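Local coordinates for protein putative TRAP PERIPLASMIC SOLUTE BINDING PROTEIN (Haemophilus influenzae, PDB 4PBQ) that binds L-gulonate as a periplasmic solute-binding protein and probably delivers such sugar acids to a TRAP transporter for uptake, at residues V148-K153 with D203-P208; K153-F158 with Y223-N228; K162-R167 with M181-Q186; E192-L197 with S215-V220. All coordinates share one frame; numbering follows the deposited sequence.

Contact 1: residues V148-K153 with D203-P208; sequences VISSNK and DGQENP. With 2UF (L-gulonate), chain D.
Ser150 and Gln205 face each other as a hydrogen-bonded pair where strand 148-151 runs antiparallel to strand 204-208, and their side chains join as well. From its CB, Gln205 sends CG between its own backbone N and carbonyl carbon (chi1 62°) and bends again at chi2, which folds the chain back over the neighbouring strand. CG passes 3.4 Å from Ser150 OG. Beyond CD the amide splits its work: NE2 gives a nearly straight bond of 2.8 Å to Ser150 OG, which lies in the amide plane, while OE1 accepts from Asn207 ND2 at 2.9 Å. Ser150 OG is also bonded to Gln221. Held by OE1, the Asn207 amide is turned toward the ligand: its ND2 donates to the gulonate carboxylate oxygen O6B at 3.0 Å and its OD1 accepts from the O5 hydroxyl at 2.8 Å. Gln205 is thus a second-shell residue that orients a first-shell one. Backbone bonds pair Val148 with Asn207 and Ser150 with Gln205, and Gly204 fits against Ser151 with its CA 3.2 Å from Ser150 O. At the far end, Lys153 NZ reaches Asp203 OD2 at 2.9 Å from above the carboxylate plane, a salt bridge near the surface; Asp203 OD1 pairs with Arg165. Helix 209-214 packs on Val148 and Gln205, helix 172-180 on Ile149 and Glu206, and strand 223-225 lines the other edge of strand 136-151.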
loop_
_atom_site.group_PDB
_atom_site.type_symbol
_atom_site.label_atom_id
_atom_site.label_comp_id
_atom_site.label_asym_id
_atom_site.label_seq_id
_atom_site.Cartn_x
_atom_site.Cartn_y
_atom_site.Cartn_z
ATOM N N VAL A 148 8.629 -2.089 6.417
ATOM C CA VAL A 148 9.865 -2.199 7.197
ATOM C C VAL A 148 10.668 -0.905 7.022
ATOM O O VAL A 148 10.433 -0.133 6.090
ATOM C CB VAL A 148 10.691 -3.456 6.838
ATOM C CG1 VAL A 148 9.860 -4.691 7.053
ATOM C CG2 VAL A 148 11.212 -3.404 5.404
ATOM N N ILE A 149 11.582 -0.645 7.948
ATOM C CA ILE A 149 12.403 0.566 7.889
ATOM C C ILE A 149 13.763 0.295 7.262
ATOM O O ILE A 149 14.495 -0.583 7.702
ATOM C CB ILE A 149 12.626 1.130 9.309
ATOM C CG1 ILE A 149 11.278 1.487 9.945
ATOM C CG2 ILE A 149 13.538 2.352 9.252
ATOM C CD1 ILE A 149 11.373 1.816 11.440
ATOM N N SER A 150 14.086 1.018 6.199
ATOM C CA SER A 150 15.417 0.973 5.647
ATOM C C SER A 150 16.186 2.199 6.150
ATOM O O SER A 150 15.604 3.251 6.368
ATOM C CB SER A 150 15.398 0.917 4.128
ATOM O OG SER A 150 14.914 2.093 3.532
ATOM N N SER A 151 17.490 2.064 6.319
ATOM C CA SER A 151 18.229 3.071 7.048
ATOM C C SER A 151 19.726 2.970 6.830
ATOM O O SER A 151 20.280 1.872 6.778
ATOM C CB SER A 151 17.935 2.905 8.546
ATOM O OG SER A 151 18.652 3.865 9.275
ATOM N N ASN A 152 20.396 4.119 6.777
ATOM C CA ASN A 152 21.853 4.166 6.778
ATOM C C ASN A 152 22.400 3.875 8.167
ATOM O O ASN A 152 23.574 3.585 8.318
ATOM C CB ASN A 152 22.365 5.540 6.377
ATOM C CG ASN A 152 22.033 5.903 4.947
ATOM O OD1 ASN A 152 21.938 5.039 4.083
ATOM N ND2 ASN A 152 21.868 7.187 4.693
ATOM N N LYS A 153 21.530 3.994 9.165
ATOM C CA LYS A 153 21.914 3.884 10.568
ATOM C C LYS A 153 21.321 2.614 11.178
ATOM O O LYS A 153 20.152 2.339 10.997
ATOM C CB LYS A 153 21.377 5.099 11.349
ATOM C CG LYS A 153 21.993 6.464 10.988
ATOM C CD LYS A 153 21.297 7.597 11.762
ATOM C CE LYS A 153 21.873 8.986 11.455
ATOM N NZ LYS A 153 20.934 10.096 11.890
ATOM N N ASP A 203 17.856 9.878 6.421
ATOM C CA ASP A 203 18.685 8.714 6.721
ATOM C C ASP A 203 18.086 7.415 6.184
ATOM O O ASP A 203 18.791 6.406 6.041
ATOM C CB ASP A 203 18.826 8.557 8.215
ATOM C CG ASP A 203 19.498 9.746 8.859
ATOM O OD1 ASP A 203 20.591 10.120 8.389
ATOM O OD2 ASP A 203 18.909 10.306 9.816
ATOM N N GLY A 204 16.782 7.438 5.916
ATOM C CA GLY A 204 16.092 6.258 5.452
ATOM C C GLY A 204 14.636 6.524 5.126
ATOM O O GLY A 204 14.172 7.677 4.992
ATOM N N GLN A 205 13.905 5.435 4.944
ATOM C CA GLN A 205 12.506 5.486 4.558
ATOM C C GLN A 205 11.842 4.209 5.069
ATOM O O GLN A 205 12.486 3.413 5.756
ATOM C CB GLN A 205 12.342 5.646 3.017
ATOM C CG GLN A 205 12.894 4.505 2.172
ATOM C CD GLN A 205 11.916 3.358 1.980
ATOM O OE1 GLN A 205 10.817 3.548 1.467
ATOM N NE2 GLN A 205 12.291 2.171 2.450
ATOM N N GLU A 206 10.566 4.006 4.754
ATOM C CA GLU A 206 9.879 2.778 5.162
ATOM C C GLU A 206 8.876 2.352 4.094
ATOM O O GLU A 206 8.198 3.181 3.504
ATOM C CB GLU A 206 9.264 2.908 6.563
ATOM C CG GLU A 206 8.444 4.155 6.820
ATOM C CD GLU A 206 7.057 4.081 6.212
ATOM O OE1 GLU A 206 6.280 3.179 6.613
ATOM O OE2 GLU A 206 6.752 4.924 5.325
ATOM N N ASN A 207 8.807 1.050 3.851
ATOM C CA ASN A 207 8.016 0.497 2.759
ATOM C C ASN A 207 8.128 -1.015 2.857
ATOM O O ASN A 207 8.964 -1.529 3.606
ATOM C CB ASN A 207 8.526 1.018 1.390
ATOM C CG ASN A 207 7.584 2.060 0.756
ATOM O OD1 ASN A 207 6.399 1.809 0.544
ATOM N ND2 ASN A 207 8.123 3.223 0.453
ATOM N N PRO A 208 7.286 -1.739 2.122
ATOM C CA PRO A 208 7.393 -3.198 2.155
ATOM C C PRO A 208 8.702 -3.693 1.556
ATOM O O PRO A 208 9.316 -2.995 0.731
ATOM C CB PRO A 208 6.170 -3.665 1.336
ATOM C CG PRO A 208 5.217 -2.496 1.381
ATOM C CD PRO A 208 6.103 -1.281 1.386
HETATM O O6A 2UF D . 5.020 6.171 -1.389
HETATM C C6 2UF D . 4.905 5.277 -0.540
HETATM O O6B 2UF D . 5.724 5.024 0.357
HETATM C C5 2UF D . 3.659 4.374 -0.649
HETATM O O5 2UF D . 3.978 3.106 -0.117
HETATM C C4 2UF D . 2.469 4.981 0.127
HETATM O O4 2UF D . 2.063 6.213 -0.491
HETATM C C3 2UF D . 1.300 3.973 0.163
HETATM O O3 2UF D . 0.971 3.440 -1.166
HETATM C C2 2UF D . 0.032 4.605 0.761
HETATM O O2 2UF D . -0.815 3.510 1.051
HETATM C C1 2UF D . 0.325 5.339 2.107
HETATM O O1 2UF D . -0.936 5.746 2.660
#

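Contact 2: residues K153-F158 with Y223-N228; sequences KKLEKF and YIIQSN
Lys154 lies across one face of the Tyr223 ring, with its CA over the ring centre and its CB 3.9 Å from the centroid, a CH-pi contact only 13° off the normal. Tyr223 sets CG anti to its carbonyl carbon (chi1 -57°), a torsion that turns the ring face to the backbone of residues 153-154, and Lys154 N comes to 3.5 Å from its CD2. The lysine leaves CB extended, then bends at chi3; that bend brings CE back to 4.0 Å from Tyr223 CE1 before the chain leads off. Next along, Leu155 and Ile225 meet at about a right angle, CD1 to CD1 at 3.8 Å. Ile225 carries an unusual chi2 of 91°, which turns CD1 toward Leu155 CD1 and CG. Its CG1 lies 3.5 Å from Leu155 O, a carbonyl buried here without a polar partner. The loop after strand 136-151 thus folds over the face of strand 223-225 that carries Tyr223 and Ile225, with strand 286-288 beside Tyr223 and Lys154, and helix 292-312 behind Ile225.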
loop_
_atom_site.group_PDB
_atom_site.type_symbol
_atom_site.label_atom_id
_atom_site.label_comp_id
_atom_site.label_asym_id
_atom_site.label_seq_id
_atom_site.Cartn_x
_atom_site.Cartn_y
_atom_site.Cartn_z
ATOM N N LYS A 153 21.530 3.994 9.165
ATOM C CA LYS A 153 21.914 3.884 10.568
ATOM C C LYS A 153 21.321 2.614 11.178
ATOM O O LYS A 153 20.152 2.339 10.997
ATOM C CB LYS A 153 21.377 5.099 11.349
ATOM C CG LYS A 153 21.993 6.464 10.988
ATOM C CD LYS A 153 21.297 7.597 11.762
ATOM C CE LYS A 153 21.873 8.986 11.455
ATOM N NZ LYS A 153 20.934 10.096 11.890
ATOM N N LYS A 154 22.112 1.872 11.948
ATOM C CA LYS A 154 21.595 0.696 12.618
ATOM C C LYS A 154 20.547 1.076 13.681
ATOM O O LYS A 154 20.760 1.988 14.473
ATOM C CB LYS A 154 22.749 -0.098 13.226
ATOM C CG LYS A 154 22.332 -1.239 14.117
ATOM C CD LYS A 154 23.547 -1.948 14.732
ATOM C CE LYS A 154 23.994 -3.122 13.888
ATOM N NZ LYS A 154 25.031 -3.946 14.590
ATOM N N LEU A 155 19.411 0.385 13.668
ATOM C CA LEU A 155 18.368 0.592 14.664
ATOM C C LEU A 155 18.018 -0.740 15.325
ATOM O O LEU A 155 17.514 -1.649 14.668
ATOM C CB LEU A 155 17.112 1.190 14.019
ATOM C CG LEU A 155 17.334 2.386 13.087
ATOM C CD1 LEU A 155 16.047 2.683 12.335
ATOM C CD2 LEU A 155 17.813 3.615 13.881
ATOM N N GLU A 156 18.268 -0.868 16.629
ATOM C CA GLU A 156 17.974 -2.131 17.307
ATOM C C GLU A 156 17.326 -1.937 18.672
ATOM O O GLU A 156 17.051 -2.907 19.375
ATOM C CB GLU A 156 19.239 -2.999 17.419
ATOM C CG GLU A 156 20.382 -2.351 18.155
ATOM C CD GLU A 156 21.746 -2.988 17.831
ATOM O OE1 GLU A 156 22.775 -2.333 18.097
ATOM O OE2 GLU A 156 21.793 -4.127 17.320
ATOM N N LYS A 157 17.062 -0.684 19.027
ATOM C CA LYS A 157 16.329 -0.381 20.244
ATOM C C LYS A 157 15.652 0.970 20.069
ATOM O O LYS A 157 16.028 1.761 19.206
ATOM C CB LYS A 157 17.266 -0.369 21.461
ATOM C CG LYS A 157 18.315 0.722 21.414
ATOM C CD LYS A 157 19.278 0.653 22.594
ATOM C CE LYS A 157 20.391 1.691 22.459
ATOM N NZ LYS A 157 21.320 1.429 21.297
ATOM N N PHE A 158 14.651 1.234 20.887
ATOM C CA PHE A 158 13.784 2.378 20.670
ATOM C C PHE A 158 14.572 3.679 20.727
ATOM O O PHE A 158 14.297 4.604 19.960
ATOM C CB PHE A 158 12.653 2.349 21.685
ATOM C CG PHE A 158 11.557 3.327 21.412
ATOM C CD1 PHE A 158 10.578 3.049 20.457
ATOM C CD2 PHE A 158 11.495 4.517 22.096
ATOM C CE1 PHE A 158 9.553 3.945 20.226
ATOM C CE2 PHE A 158 10.470 5.418 21.870
ATOM C CZ PHE A 158 9.509 5.140 20.941
ATOM N N TYR A 223 20.925 -0.960 6.240
ATOM C CA TYR A 223 20.136 -1.657 7.239
ATOM C C TYR A 223 18.678 -1.712 6.894
ATOM O O TYR A 223 18.090 -0.743 6.410
ATOM C CB TYR A 223 20.314 -1.016 8.629
ATOM C CG TYR A 223 21.754 -0.971 9.084
ATOM C CD1 TYR A 223 22.351 -2.080 9.648
ATOM C CD2 TYR A 223 22.513 0.172 8.915
ATOM C CE1 TYR A 223 23.673 -2.052 10.060
ATOM C CE2 TYR A 223 23.837 0.213 9.307
ATOM C CZ TYR A 223 24.410 -0.904 9.884
ATOM O OH TYR A 223 25.727 -0.866 10.279
ATOM N N ILE A 224 18.096 -2.866 7.160
ATOM C CA ILE A 224 16.658 -3.049 7.039
ATOM C C ILE A 224 16.168 -3.600 8.346
ATOM O O ILE A 224 16.609 -4.653 8.810
ATOM C CB ILE A 224 16.285 -3.983 5.863
ATOM C CG1 ILE A 224 16.792 -3.395 4.549
ATOM C CG2 ILE A 224 14.781 -4.176 5.808
ATOM C CD1 ILE A 224 16.593 -4.291 3.339
ATOM N N ILE A 225 15.291 -2.851 8.979
ATOM C CA ILE A 225 14.791 -3.211 10.288
ATOM C C ILE A 225 13.343 -3.700 10.166
ATOM O O ILE A 225 12.446 -2.944 9.748
ATOM C CB ILE A 225 14.910 -2.013 11.234
ATOM C CG1 ILE A 225 16.382 -1.531 11.308
ATOM C CG2 ILE A 225 14.371 -2.380 12.599
ATOM C CD1 ILE A 225 16.787 -0.419 10.282
ATOM N N GLN A 226 13.121 -4.960 10.535
ATOM C CA GLN A 226 11.838 -5.620 10.303
ATOM C C GLN A 226 10.748 -5.243 11.301
ATOM O O GLN A 226 10.228 -6.071 12.041
ATOM C CB GLN A 226 12.022 -7.119 10.281
ATOM C CG GLN A 226 10.876 -7.874 9.696
ATOM C CD GLN A 226 11.189 -9.351 9.641
ATOM O OE1 GLN A 226 10.682 -10.140 10.446
ATOM N NE2 GLN A 226 12.071 -9.729 8.718
ATOM N N SER A 227 10.394 -3.977 11.284
ATOM C CA SER A 227 9.393 -3.436 12.187
ATOM C C SER A 227 7.979 -3.935 11.916
ATOM O O SER A 227 7.232 -4.214 12.843
ATOM C CB SER A 227 9.440 -1.911 12.135
ATOM O OG SER A 227 9.414 -1.410 10.802
ATOM N N ASN A 228 7.617 -4.065 10.642
ATOM C CA ASN A 228 6.269 -4.456 10.249
ATOM C C ASN A 228 5.228 -3.621 10.998
ATOM O O ASN A 228 4.242 -4.148 11.514
ATOM C CB ASN A 228 6.038 -5.948 10.460
ATOM C CG ASN A 228 6.934 -6.806 9.584
ATOM O OD1 ASN A 228 7.392 -6.347 8.551
ATOM N ND2 ASN A 228 7.165 -8.054 9.978
#

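Contact 3: residues K162-R167 with M181-Q186; sequences KGLRLR and MNINPQ. With 2UF (L-gulonate), chain D.
Arg165 to Arg167 and Asn184 to Gln186 run side by side as parallel strands. The tight part is their backbone and the apolar face of Leu164, Leu166 and Ile183. Asn184 N donates to Leu164 O at 2.9 Å, Leu166 N to Asn184 O, and Gln186 N to Leu166 O, while three CA-H...O contacts fill the gaps. Ile183 packs on that face: its CG2 sits 3.5 Å from Leu164 O and 3.7 Å from Leu166 CB, and its CG1 lies alongside Leu164 CD2, the two side chains pointing the same way. Toward solvent the contact is looser. Lys162 only drapes its bent chain over Asn182, where NZ and ND2 are both donors, and a water spans the gap, accepting from Gly163 N at 2.9 Å and donating to Asn182 O at 2.7 Å, with a longer link to Asn184 OD1. At the other end Arg167 leaves the sheet for the ligand. CG lies opposite the backbone N (chi1 176°), the chain bends at chi2, and the guanidinium meets the gulonate carboxylate edge-on, with NH1 to O6B at 2.8 Å and NH2 to O6A at 2.9 Å, both nearly straight. Arg167 NE is held by Met188 O, which helps to fix the group's rotation. Strand 165-168, helix 172-180 and strand 184-187 make a beta-alpha-beta unit; the helix covers Ile183 and Pro185, and Leu166 rests on strand 136-151.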
loop_
_atom_site.group_PDB
_atom_site.type_symbol
_atom_site.label_atom_id
_atom_site.label_comp_id
_atom_site.label_asym_id
_atom_site.label_seq_id
_atom_site.Cartn_x
_atom_site.Cartn_y
_atom_site.Cartn_z
ATOM N N LYS A 162 15.996 8.307 18.031
ATOM C CA LYS A 162 16.266 9.721 18.304
ATOM C C LYS A 162 17.311 10.274 17.324
ATOM O O LYS A 162 18.386 9.708 17.161
ATOM C CB LYS A 162 16.714 9.910 19.759
ATOM C CG LYS A 162 17.000 11.348 20.133
ATOM C CD LYS A 162 17.377 11.480 21.608
ATOM C CE LYS A 162 16.142 11.470 22.501
ATOM N NZ LYS A 162 15.337 12.738 22.399
ATOM N N GLY A 163 16.975 11.359 16.639
ATOM C CA GLY A 163 17.879 11.923 15.654
ATOM C C GLY A 163 17.655 11.350 14.250
ATOM O O GLY A 163 18.173 11.886 13.278
ATOM N N LEU A 164 16.906 10.258 14.149
ATOM C CA LEU A 164 16.678 9.613 12.854
ATOM C C LEU A 164 15.789 10.478 11.967
ATOM O O LEU A 164 14.743 10.938 12.417
ATOM C CB LEU A 164 16.024 8.247 13.044
ATOM C CG LEU A 164 15.883 7.439 11.752
ATOM C CD1 LEU A 164 17.247 7.035 11.185
ATOM C CD2 LEU A 164 15.005 6.224 12.012
ATOM N N ARG A 165 16.206 10.686 10.717
ATOM C CA ARG A 165 15.413 11.432 9.738
ATOM C C ARG A 165 14.874 10.459 8.710
ATOM O O ARG A 165 15.637 9.821 7.983
ATOM C CB ARG A 165 16.272 12.506 9.072
ATOM C CG ARG A 165 16.838 13.541 10.067
ATOM C CD ARG A 165 18.007 14.324 9.498
ATOM N NE ARG A 165 19.031 13.446 8.955
ATOM C CZ ARG A 165 19.892 13.798 8.005
ATOM N NH1 ARG A 165 19.889 15.032 7.516
ATOM N NH2 ARG A 165 20.764 12.920 7.546
ATOM N N LEU A 166 13.558 10.324 8.672
ATOM C CA LEU A 166 12.956 9.312 7.809
ATOM C C LEU A 166 12.000 9.965 6.845
ATOM O O LEU A 166 11.127 10.735 7.258
ATOM C CB LEU A 166 12.205 8.301 8.666
ATOM C CG LEU A 166 12.258 6.830 8.283
ATOM C CD1 LEU A 166 13.705 6.309 8.322
ATOM C CD2 LEU A 166 11.365 5.996 9.200
ATOM N N ARG A 167 12.144 9.675 5.553
ATOM C CA ARG A 167 11.084 10.030 4.630
ATOM C C ARG A 167 9.836 9.249 4.995
ATOM O O ARG A 167 9.915 8.057 5.304
ATOM C CB ARG A 167 11.463 9.723 3.189
ATOM C CG ARG A 167 10.363 9.972 2.192
ATOM C CD ARG A 167 9.542 8.742 1.908
ATOM N NE ARG A 167 8.504 8.971 0.916
ATOM C CZ ARG A 167 7.637 8.044 0.547
ATOM N NH1 ARG A 167 7.695 6.820 1.088
ATOM N NH2 ARG A 167 6.718 8.327 -0.357
HETATM N N MSE A 181 7.231 7.609 17.339
HETATM C CA MSE A 181 8.461 6.821 17.480
HETATM C C MSE A 181 9.677 7.678 17.870
HETATM O O MSE A 181 10.766 7.153 18.047
HETATM C CB MSE A 181 8.791 6.069 16.189
HETATM C CG MSE A 181 7.719 5.072 15.689
HETATM SE SE MSE A 181 7.255 3.700 17.002
HETATM C CE MSE A 181 5.409 4.193 17.359
ATOM N N ASN A 182 9.464 8.983 18.036
ATOM C CA ASN A 182 10.521 9.974 18.264
ATOM C C ASN A 182 11.460 10.088 17.057
ATOM O O ASN A 182 12.633 10.447 17.200
ATOM C CB ASN A 182 11.305 9.673 19.559
ATOM C CG ASN A 182 11.922 10.914 20.158
ATOM O OD1 ASN A 182 11.526 12.031 19.828
ATOM N ND2 ASN A 182 12.892 10.729 21.054
ATOM N N ILE A 183 10.930 9.731 15.881
ATOM C CA ILE A 183 11.611 9.917 14.602
ATOM C C ILE A 183 11.266 11.289 14.034
ATOM O O ILE A 183 10.158 11.768 14.244
ATOM C CB ILE A 183 11.171 8.825 13.605
ATOM C CG1 ILE A 183 11.635 7.436 14.065
ATOM C CG2 ILE A 183 11.701 9.128 12.197
ATOM C CD1 ILE A 183 10.987 6.284 13.287
ATOM N N ASN A 184 12.207 11.913 13.306
ATOM C CA ASN A 184 11.944 13.167 12.575
ATOM C C ASN A 184 11.501 12.854 11.137
ATOM O O ASN A 184 12.332 12.508 10.319
ATOM C CB ASN A 184 13.202 14.041 12.510
ATOM C CG ASN A 184 13.760 14.378 13.895
ATOM O OD1 ASN A 184 13.003 14.594 14.840
ATOM N ND2 ASN A 184 15.084 14.425 14.015
ATOM N N PRO A 185 10.205 12.960 10.844
ATOM C CA PRO A 185 9.707 12.633 9.503
ATOM C C PRO A 185 9.865 13.786 8.541
ATOM O O PRO A 185 9.843 14.940 8.938
ATOM C CB PRO A 185 8.228 12.381 9.754
ATOM C CG PRO A 185 7.899 13.379 10.848
ATOM C CD PRO A 185 9.099 13.364 11.741
ATOM N N GLN A 186 9.982 13.469 7.263
ATOM C CA GLN A 186 9.827 14.451 6.208
ATOM C C GLN A 186 8.983 13.811 5.121
ATOM O O GLN A 186 9.405 12.870 4.451
ATOM C CB GLN A 186 11.155 14.941 5.607
ATOM C CG GLN A 186 10.846 16.036 4.521
ATOM C CD GLN A 186 12.032 16.925 4.100
ATOM O OE1 GLN A 186 13.072 16.973 4.760
ATOM N NE2 GLN A 186 11.864 17.629 2.985
HETATM O O6A 2UF D . 5.020 6.171 -1.389
HETATM C C6 2UF D . 4.905 5.277 -0.540
HETATM O O6B 2UF D . 5.724 5.024 0.357
HETATM C C5 2UF D . 3.659 4.374 -0.649
HETATM O O5 2UF D . 3.978 3.106 -0.117
HETATM C C4 2UF D . 2.469 4.981 0.127
HETATM O O4 2UF D . 2.063 6.213 -0.491
HETATM C C3 2UF D . 1.300 3.973 0.163
HETATM O O3 2UF D . 0.971 3.440 -1.166
HETATM C C2 2UF D . 0.032 4.605 0.761
HETATM O O2 2UF D . -0.815 3.510 1.051
HETATM C C1 2UF D . 0.325 5.339 2.107
HETATM O O1 2UF D . -0.936 5.746 2.660
HETATM O O HOH W 1 14.352 12.521 16.972
#

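Contact 4: residues E192-L197 with S215-V220; sequences EVFTAL and SGLYEV
Ser215 OG, close to where Phe194 meets residues 215-217, is gripped by more than one group: it accepts from Leu217 N at 3.0 Å, closing an ST turn, and is also bonded to Leu211 O in the helix before it. That turn sets the backbone against which Phe194 rests. Ser215 O lies in the plane of the Phe194 ring at its edge, 3.2 Å from CZ, and Gly216 O lies at the same rim. Over one face sits Leu217, whose CD2 is 3.9 Å from the ring centroid and 10° off the normal, a CH-pi contact. CD2 has other neighbours too: besides the ring it touches Val193 CG1 at 3.7 Å and Leu197 CD1 at 3.9 Å, so one methyl fits among three side chains of helix 193-198. In Leu217, CG beside the backbone N (chi1 -82°) carries CD2 toward the helix. Val220 completes the patch, its CG2 3.8 Å from Phe194 CE1 and also against Leu197 CD1. The contact is thus apolar packing between helix 193-198 and the short 3-10 turn 217-219, which follows helix 209-214; strand 204-208 lies alongside, with Gln205 touching both Val193 and Leu217.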
loop_
_atom_site.group_PDB
_atom_site.type_symbol
_atom_site.label_atom_id
_atom_site.label_comp_id
_atom_site.label_asym_id
_atom_site.label_seq_id
_atom_site.Cartn_x
_atom_site.Cartn_y
_atom_site.Cartn_z
ATOM N N GLU A 192 11.110 11.102 -4.826
ATOM C CA GLU A 192 12.138 11.989 -4.255
ATOM C C GLU A 192 13.067 11.333 -3.233
ATOM O O GLU A 192 14.037 11.943 -2.770
ATOM C CB GLU A 192 11.481 13.249 -3.659
ATOM C CG GLU A 192 10.924 14.155 -4.750
ATOM C CD GLU A 192 10.164 15.357 -4.245
ATOM O OE1 GLU A 192 10.241 15.663 -3.036
ATOM O OE2 GLU A 192 9.483 16.001 -5.084
ATOM N N VAL A 193 12.809 10.069 -2.920
ATOM C CA VAL A 193 13.574 9.408 -1.884
ATOM C C VAL A 193 15.062 9.236 -2.221
ATOM O O VAL A 193 15.925 9.527 -1.393
ATOM C CB VAL A 193 12.962 8.057 -1.539
ATOM C CG1 VAL A 193 13.882 7.289 -0.572
ATOM C CG2 VAL A 193 11.602 8.262 -0.920
ATOM N N PHE A 194 15.369 8.741 -3.422
ATOM C CA PHE A 194 16.771 8.542 -3.795
ATOM C C PHE A 194 17.569 9.829 -3.676
ATOM O O PHE A 194 18.672 9.829 -3.108
ATOM C CB PHE A 194 16.893 8.001 -5.227
ATOM C CG PHE A 194 16.836 6.507 -5.322
ATOM C CD1 PHE A 194 17.931 5.736 -4.946
ATOM C CD2 PHE A 194 15.702 5.870 -5.813
ATOM C CE1 PHE A 194 17.893 4.351 -5.049
ATOM C CE2 PHE A 194 15.653 4.482 -5.920
ATOM C CZ PHE A 194 16.743 3.721 -5.535
ATOM N N THR A 195 17.042 10.925 -4.217
ATOM C CA THR A 195 17.799 12.165 -4.211
ATOM C C THR A 195 17.899 12.741 -2.803
ATOM O O THR A 195 18.927 13.296 -2.444
ATOM C CB THR A 195 17.285 13.200 -5.237
ATOM O OG1 THR A 195 18.255 14.240 -5.359
ATOM C CG2 THR A 195 15.914 13.783 -4.823
ATOM N N ALA A 196 16.860 12.559 -1.988
ATOM C CA ALA A 196 16.937 12.965 -0.582
ATOM C C ALA A 196 18.011 12.216 0.199
ATOM O O ALA A 196 18.700 12.804 1.052
ATOM C CB ALA A 196 15.596 12.824 0.103
ATOM N N LEU A 197 18.156 10.928 -0.068
ATOM C CA LEU A 197 19.239 10.161 0.522
ATOM C C LEU A 197 20.592 10.657 0.037
ATOM O O LEU A 197 21.506 10.873 0.836
ATOM C CB LEU A 197 19.088 8.664 0.207
ATOM C CG LEU A 197 18.052 7.924 1.046
ATOM C CD1 LEU A 197 17.713 6.584 0.430
ATOM C CD2 LEU A 197 18.561 7.725 2.465
ATOM N N SER A 215 12.703 -1.218 -6.215
ATOM C CA SER A 215 13.096 0.176 -6.434
ATOM C C SER A 215 14.605 0.387 -6.505
ATOM O O SER A 215 15.061 1.447 -6.959
ATOM C CB SER A 215 12.577 1.046 -5.296
ATOM O OG SER A 215 13.242 0.678 -4.092
ATOM N N GLY A 216 15.372 -0.604 -6.053
ATOM C CA GLY A 216 16.810 -0.458 -5.911
ATOM C C GLY A 216 17.217 0.307 -4.648
ATOM O O GLY A 216 18.402 0.568 -4.444
ATOM N N LEU A 217 16.256 0.666 -3.801
ATOM C CA LEU A 217 16.604 1.360 -2.544
ATOM C C LEU A 217 17.564 0.543 -1.684
ATOM O O LEU A 217 18.371 1.113 -0.941
ATOM C CB LEU A 217 15.351 1.724 -1.735
ATOM C CG LEU A 217 14.677 3.011 -2.196
ATOM C CD1 LEU A 217 13.272 3.129 -1.572
ATOM C CD2 LEU A 217 15.528 4.227 -1.846
ATOM N N TYR A 218 17.523 -0.789 -1.786
ATOM C CA TYR A 218 18.415 -1.625 -0.980
ATOM C C TYR A 218 19.911 -1.335 -1.239
ATOM O O TYR A 218 20.766 -1.570 -0.379
ATOM C CB TYR A 218 18.110 -3.116 -1.211
ATOM C CG TYR A 218 18.540 -3.653 -2.571
ATOM C CD1 TYR A 218 17.760 -3.458 -3.710
ATOM C CD2 TYR A 218 19.723 -4.382 -2.707
ATOM C CE1 TYR A 218 18.159 -3.956 -4.935
ATOM C CE2 TYR A 218 20.124 -4.874 -3.922
ATOM C CZ TYR A 218 19.349 -4.657 -5.031
ATOM O OH TYR A 218 19.762 -5.155 -6.238
ATOM N N GLU A 219 20.218 -0.805 -2.425
ATOM C CA GLU A 219 21.600 -0.564 -2.799
ATOM C C GLU A 219 22.185 0.650 -2.073
ATOM O O GLU A 219 23.395 0.803 -2.011
ATOM C CB GLU A 219 21.698 -0.372 -4.305
ATOM C CG GLU A 219 21.386 -1.638 -5.086
ATOM C CD GLU A 219 21.679 -1.479 -6.564
ATOM O OE1 GLU A 219 21.346 -0.420 -7.129
ATOM O OE2 GLU A 219 22.267 -2.406 -7.147
ATOM N N VAL A 220 21.314 1.495 -1.536
ATOM C CA VAL A 220 21.742 2.703 -0.832
ATOM C C VAL A 220 21.234 2.742 0.609
ATOM O O VAL A 220 21.213 3.797 1.240
ATOM C CB VAL A 220 21.299 3.993 -1.572
ATOM C CG1 VAL A 220 22.033 4.130 -2.919
ATOM C CG2 VAL A 220 19.776 4.037 -1.768
#

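How the contacts relate
All four contacts belong to one part of the molecule around strand 136-151, and their centres are 8 to 17 Å apart. Contact 1 is central: contact 2 adds strand 223-225 along the other edge of strand 136-151 and shares Lys153, while contact 3 is tied to it by the Gly204 to Arg167 backbone bond and the Asp203 to Arg165 salt bridge. Contact 4 packs against it through Leu197 and Leu217. In sequence, contact 3 is nested inside the loops closed by contacts 1 and 2, and contact 4 opens after contact 3 closes. Contacts 1 and 3 both reach L-gulonate, through Asn207 and Arg167, so this packing probably helps to place two residues that hold the carboxylate end of the ligand.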